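PDB 4U10: poly-beta-1,6-N-acetyl-D-glucosamine N-deacetylase from Aggregatibacter actinomycetemcomitans, which probably hydrolyses the N-acetyl amide bonds of poly-beta-1,6-N-acetyl-D-glucosamine, using a metal-dependent polysaccharide deacetylase domain, the part of the longer protein present here. Local coordinates for residues A[233-236]-A[241-244]; A[236-239]-A[244-247]. All coordinates share one frame; numbering follows the deposited sequence.

Both contacts tie together the two arms of one excursion of the chain, which leaves strand 228-230, runs out through strand 238-239 and doubles back into strand 244-245. They lie side by side and share Ile236 and Tyr244. Contact 1 is a surface contact, built on a lysine that lies along a tyrosine ring and ends in a salt bridge. Contact 2 is largely buried and relies on neutral bonding: the amide of Asn238 hydrogen-bonds N and O of Gly246, and a water joins two carbonyls. A long lysine thus bridges the wider gap at the surface, and a short amide with a glycine the narrower buried one.

Contact 1 of 2, residues A[233-236]-A[241-244]; sequences GQKI and GDRY
Lys235 lies along Tyr244 and reaches Asp242, joining the loop before strand 238-239 to the loop leading into strand 244-245 at the surface of the polysaccharide deacetylase fold. The tight part of the contact is the lysine, with CB and CD over the ring and CE and NZ at the oxygens. With CG anti to the backbone N (chi1 173°), its chain runs out nearly extended, so that the lysine and tyrosine side chains run antiparallel alongside each other. CD sits over the centre of the Tyr244 ring, 3.8 Å from the centroid and 12° off the ring normal, a CH-pi contact, while CB of Lys235 lies 3.9 Å from Tyr244 CZ. A bend at the last torsion then delivers the ammonium group to two oxygens. Lys235 NZ forms a salt bridge with Asp242 OD2 at 2.8 Å, meeting it from above the carboxylate plane, and donates to Tyr244 O at a short 2.5 Å, with C=O...N close to straight (170°). A lysine suits the place because its aliphatic part can cover a ring while its ammonium group balances the charge of a carboxylate. That same OD2 has a second donor in Lys239 N.

The solvent side involves less surface. Gln234 is exposed and touches only the hydroxyl end of the tyrosine, its amide plane standing 87° from the ring. The ring has further company in Phe213, edge to face, and in His229, whose plane is nearly parallel. Small as it is, this contact is close: Gln234 CG, near the ring plane, lies 3.0 Å from Tyr244 OH.

Contact 2 of 2, residues A[236-239]-A[244-247]; sequences IINK and YVGR
Asn238 faces Gly246 across two arms of the chain that serve different sheets of the deacetylase fold: strand 238-239 pairs antiparallel with strand 3-13, whereas strand 244-245 runs parallel to strand 228-230. Between the two arms, the bonding is done by a side-chain amide in place of a strand-to-strand ladder.

Two direct hydrogen bonds join them. Gly246 N donates to Asn238 OD1 at 2.9 Å, and Asn238 ND2 donates to Gly246 O at 3.1 Å, the latter the straighter of the two, with an N-H...O angle of 167° and the acceptor close to the amide plane of Asn238, 10° out of it. The carboxamide therefore copies the donor and acceptor of a peptide group and grips both polar atoms of one residue. Two bonds at its two ends fix its rotation about the CB-CG bond, and ND2 has a second acceptor in Tyr4 O of strand 3-13. Asparagine fits here because it is short enough for the buried gap and offers both a donor and an acceptor. CG lies anti to its own carbonyl carbon (chi1 -57°), which turns the amide across to the other arm.

Packing is modest. Gly246, with no side chain, lets the arms come close, and Val245 meets the asparagine at about a right angle, its CG1 3.8 Å from Asn238 ND2. Val245 also packs on Tyr4, Val6 and Phe230. Just beyond, Arg247 NH1 forms a salt bridge with OD1 of Asp74, a zinc ligand, so Arg247 belongs to the second shell of that site.

Water-mediated bonding completes the contact: water 1 donates to Gly246 O at 2.9 Å and to Ile236 O at 2.7 Å.

Contact 1 of 2, residues A[233-236]-A[241-244]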
loop_
_atom_site.group_PDB
_atom_site.type_symbol
_atom_site.label_atom_id
_atom_site.label_comp_id
_atom_site.label_asym_id
_atom_site.label_seq_id
_atom_site.Cartn_x
_atom_site.Cartn_y
_atom_site.Cartn_z
ATOM N N GLY A 233 8.981 7.423 3.902
ATOM C CA GLY A 233 9.767 7.959 5.025
ATOM C C GLY A 233 9.968 9.470 5.055
ATOM O O GLY A 233 10.780 9.966 5.819
ATOM N N GLN A 234 9.211 10.184 4.242
ATOM C CA GLN A 234 9.177 11.642 4.252
ATOM C C GLN A 234 8.452 12.278 5.482
ATOM O O GLN A 234 8.255 13.518 5.557
ATOM C CB GLN A 234 8.576 12.122 2.907
ATOM C CG GLN A 234 7.288 11.446 2.385
ATOM C CD GLN A 234 7.522 10.381 1.307
ATOM O OE1 GLN A 234 8.000 9.295 1.609
ATOM N NE2 GLN A 234 7.169 10.685 0.054
ATOM N N LYS A 235 8.035 11.421 6.420
ATOM C CA LYS A 235 7.375 11.790 7.690
ATOM C C LYS A 235 7.475 10.547 8.557
ATOM O O LYS A 235 7.297 9.427 8.048
ATOM C CB LYS A 235 5.904 12.137 7.460
ATOM C CG LYS A 235 5.095 12.373 8.726
ATOM C CD LYS A 235 3.752 12.986 8.385
ATOM C CE LYS A 235 3.068 13.507 9.620
ATOM N NZ LYS A 235 1.753 12.865 9.836
ATOM N N ILE A 236 7.802 10.694 9.837
ATOM C CA ILE A 236 8.124 9.494 10.624
ATOM C C ILE A 236 7.076 9.238 11.695
ATOM O O ILE A 236 6.573 8.111 11.818
ATOM C CB ILE A 236 9.530 9.546 11.274
ATOM C CG1 ILE A 236 10.652 9.711 10.216
ATOM C CG2 ILE A 236 9.769 8.337 12.174
ATOM C CD1 ILE A 236 10.840 8.608 9.186
ATOM N N GLY A 241 -5.386 11.416 14.096
ATOM C CA GLY A 241 -6.039 12.446 13.326
ATOM C C GLY A 241 -5.308 12.895 12.075
ATOM O O GLY A 241 -5.940 13.513 11.223
ATOM N N ASP A 242 -3.998 12.640 11.970
ATOM C CA ASP A 242 -3.199 13.049 10.786
ATOM C C ASP A 242 -3.782 12.455 9.516
ATOM O O ASP A 242 -4.206 11.300 9.515
ATOM C CB ASP A 242 -1.744 12.615 10.917
ATOM C CG ASP A 242 -0.968 13.481 11.908
ATOM O OD1 ASP A 242 -1.550 14.462 12.423
ATOM O OD2 ASP A 242 0.198 13.172 12.167
ATOM N N ARG A 243 -3.843 13.275 8.473
ATOM C CA ARG A 243 -4.203 12.865 7.127
ATOM C C ARG A 243 -3.005 12.240 6.405
ATOM O O ARG A 243 -3.118 11.180 5.777
ATOM C CB ARG A 243 -4.679 14.085 6.342
ATOM C CG ARG A 243 -5.955 14.722 6.890
ATOM C CD ARG A 243 -6.054 16.199 6.416
ATOM N NE ARG A 243 -7.425 16.735 6.350
ATOM C CZ ARG A 243 -8.253 16.906 7.388
ATOM N NH1 ARG A 243 -7.905 16.587 8.648
ATOM N NH2 ARG A 243 -9.464 17.402 7.151
ATOM N N TYR A 244 -1.854 12.895 6.530
ATOM C CA TYR A 244 -0.572 12.478 5.886
ATOM C C TYR A 244 0.134 11.472 6.779
ATOM O O TYR A 244 0.600 11.834 7.862
ATOM C CB TYR A 244 0.304 13.732 5.695
ATOM C CG TYR A 244 1.725 13.595 5.159
ATOM C CD1 TYR A 244 2.220 12.411 4.586
ATOM C CD2 TYR A 244 2.562 14.687 5.190
ATOM C CE1 TYR A 244 3.525 12.348 4.115
ATOM C CE2 TYR A 244 3.850 14.645 4.704
ATOM C CZ TYR A 244 4.332 13.484 4.167
ATOM O OH TYR A 244 5.628 13.516 3.690
#

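Contact 2 of 2, residues A[236-239]-A[244-247]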
loop_
_atom_site.group_PDB
_atom_site.type_symbol
_atom_site.label_atom_id
_atom_site.label_comp_id
_atom_site.label_asym_id
_atom_site.label_seq_id
_atom_site.Cartn_x
_atom_site.Cartn_y
_atom_site.Cartn_z
ATOM N N ILE A 236 7.802 10.694 9.837
ATOM C CA ILE A 236 8.124 9.494 10.624
ATOM C C ILE A 236 7.076 9.238 11.695
ATOM O O ILE A 236 6.573 8.111 11.818
ATOM C CB ILE A 236 9.530 9.546 11.274
ATOM C CG1 ILE A 236 10.652 9.711 10.216
ATOM C CG2 ILE A 236 9.769 8.337 12.174
ATOM C CD1 ILE A 236 10.840 8.608 9.186
ATOM N N ILE A 237 6.741 10.281 12.451
ATOM C CA ILE A 237 5.731 10.164 13.483
ATOM C C ILE A 237 4.340 10.624 12.976
ATOM O O ILE A 237 4.181 11.643 12.278
ATOM C CB ILE A 237 6.157 10.883 14.791
ATOM C CG1 ILE A 237 5.699 12.329 14.795
ATOM C CG2 ILE A 237 7.668 10.765 15.018
ATOM C CD1 ILE A 237 4.276 12.485 15.313
ATOM N N ASN A 238 3.320 9.854 13.329
ATOM C CA ASN A 238 1.991 10.147 12.913
ATOM C C ASN A 238 1.212 10.366 14.193
ATOM O O ASN A 238 1.443 9.644 15.146
ATOM C CB ASN A 238 1.450 8.946 12.125
ATOM C CG ASN A 238 2.327 8.579 10.925
ATOM O OD1 ASN A 238 2.545 9.403 10.066
ATOM N ND2 ASN A 238 2.799 7.353 10.863
ATOM N N LYS A 239 0.342 11.371 14.250
ATOM C CA LYS A 239 -0.498 11.592 15.428
ATOM C C LYS A 239 -1.879 11.168 15.048
ATOM O O LYS A 239 -2.258 11.226 13.902
ATOM C CB LYS A 239 -0.540 13.072 15.822
ATOM C CG LYS A 239 0.769 13.607 16.356
ATOM C CD LYS A 239 0.597 14.847 17.246
ATOM C CE LYS A 239 1.620 14.837 18.385
ATOM N NZ LYS A 239 3.012 14.578 17.892
ATOM N N TYR A 244 -1.854 12.895 6.530
ATOM C CA TYR A 244 -0.572 12.478 5.886
ATOM C C TYR A 244 0.134 11.472 6.779
ATOM O O TYR A 244 0.600 11.834 7.862
ATOM C CB TYR A 244 0.304 13.732 5.695
ATOM C CG TYR A 244 1.725 13.595 5.159
ATOM C CD1 TYR A 244 2.220 12.411 4.586
ATOM C CD2 TYR A 244 2.562 14.687 5.190
ATOM C CE1 TYR A 244 3.525 12.348 4.115
ATOM C CE2 TYR A 244 3.850 14.645 4.704
ATOM C CZ TYR A 244 4.332 13.484 4.167
ATOM O OH TYR A 244 5.628 13.516 3.690
ATOM N N VAL A 245 0.214 10.224 6.344
ATOM C CA VAL A 245 0.758 9.170 7.194
ATOM C C VAL A 245 2.077 8.720 6.595
ATOM O O VAL A 245 2.112 8.385 5.441
ATOM C CB VAL A 245 -0.192 7.994 7.199
ATOM C CG1 VAL A 245 0.453 6.837 7.969
ATOM C CG2 VAL A 245 -1.525 8.400 7.793
ATOM N N GLY A 246 3.173 8.796 7.326
ATOM C CA GLY A 246 4.458 8.263 6.877
ATOM C C GLY A 246 4.704 6.831 7.258
ATOM O O GLY A 246 4.140 6.296 8.229
ATOM N N ARG A 247 5.565 6.183 6.493
ATOM C CA ARG A 247 5.836 4.796 6.668
ATOM C C ARG A 247 7.320 4.520 6.505
ATOM O O ARG A 247 8.042 5.225 5.757
ATOM C CB ARG A 247 5.020 3.976 5.633
ATOM C CG ARG A 247 3.493 4.199 5.621
ATOM C CD ARG A 247 2.826 3.121 4.759
ATOM N NE ARG A 247 3.235 3.267 3.337
ATOM C CZ ARG A 247 3.009 2.375 2.376
ATOM N NH1 ARG A 247 2.395 1.229 2.637
ATOM N NH2 ARG A 247 3.437 2.591 1.131
HETATM O O HOH W 1 5.608 5.820 10.651
#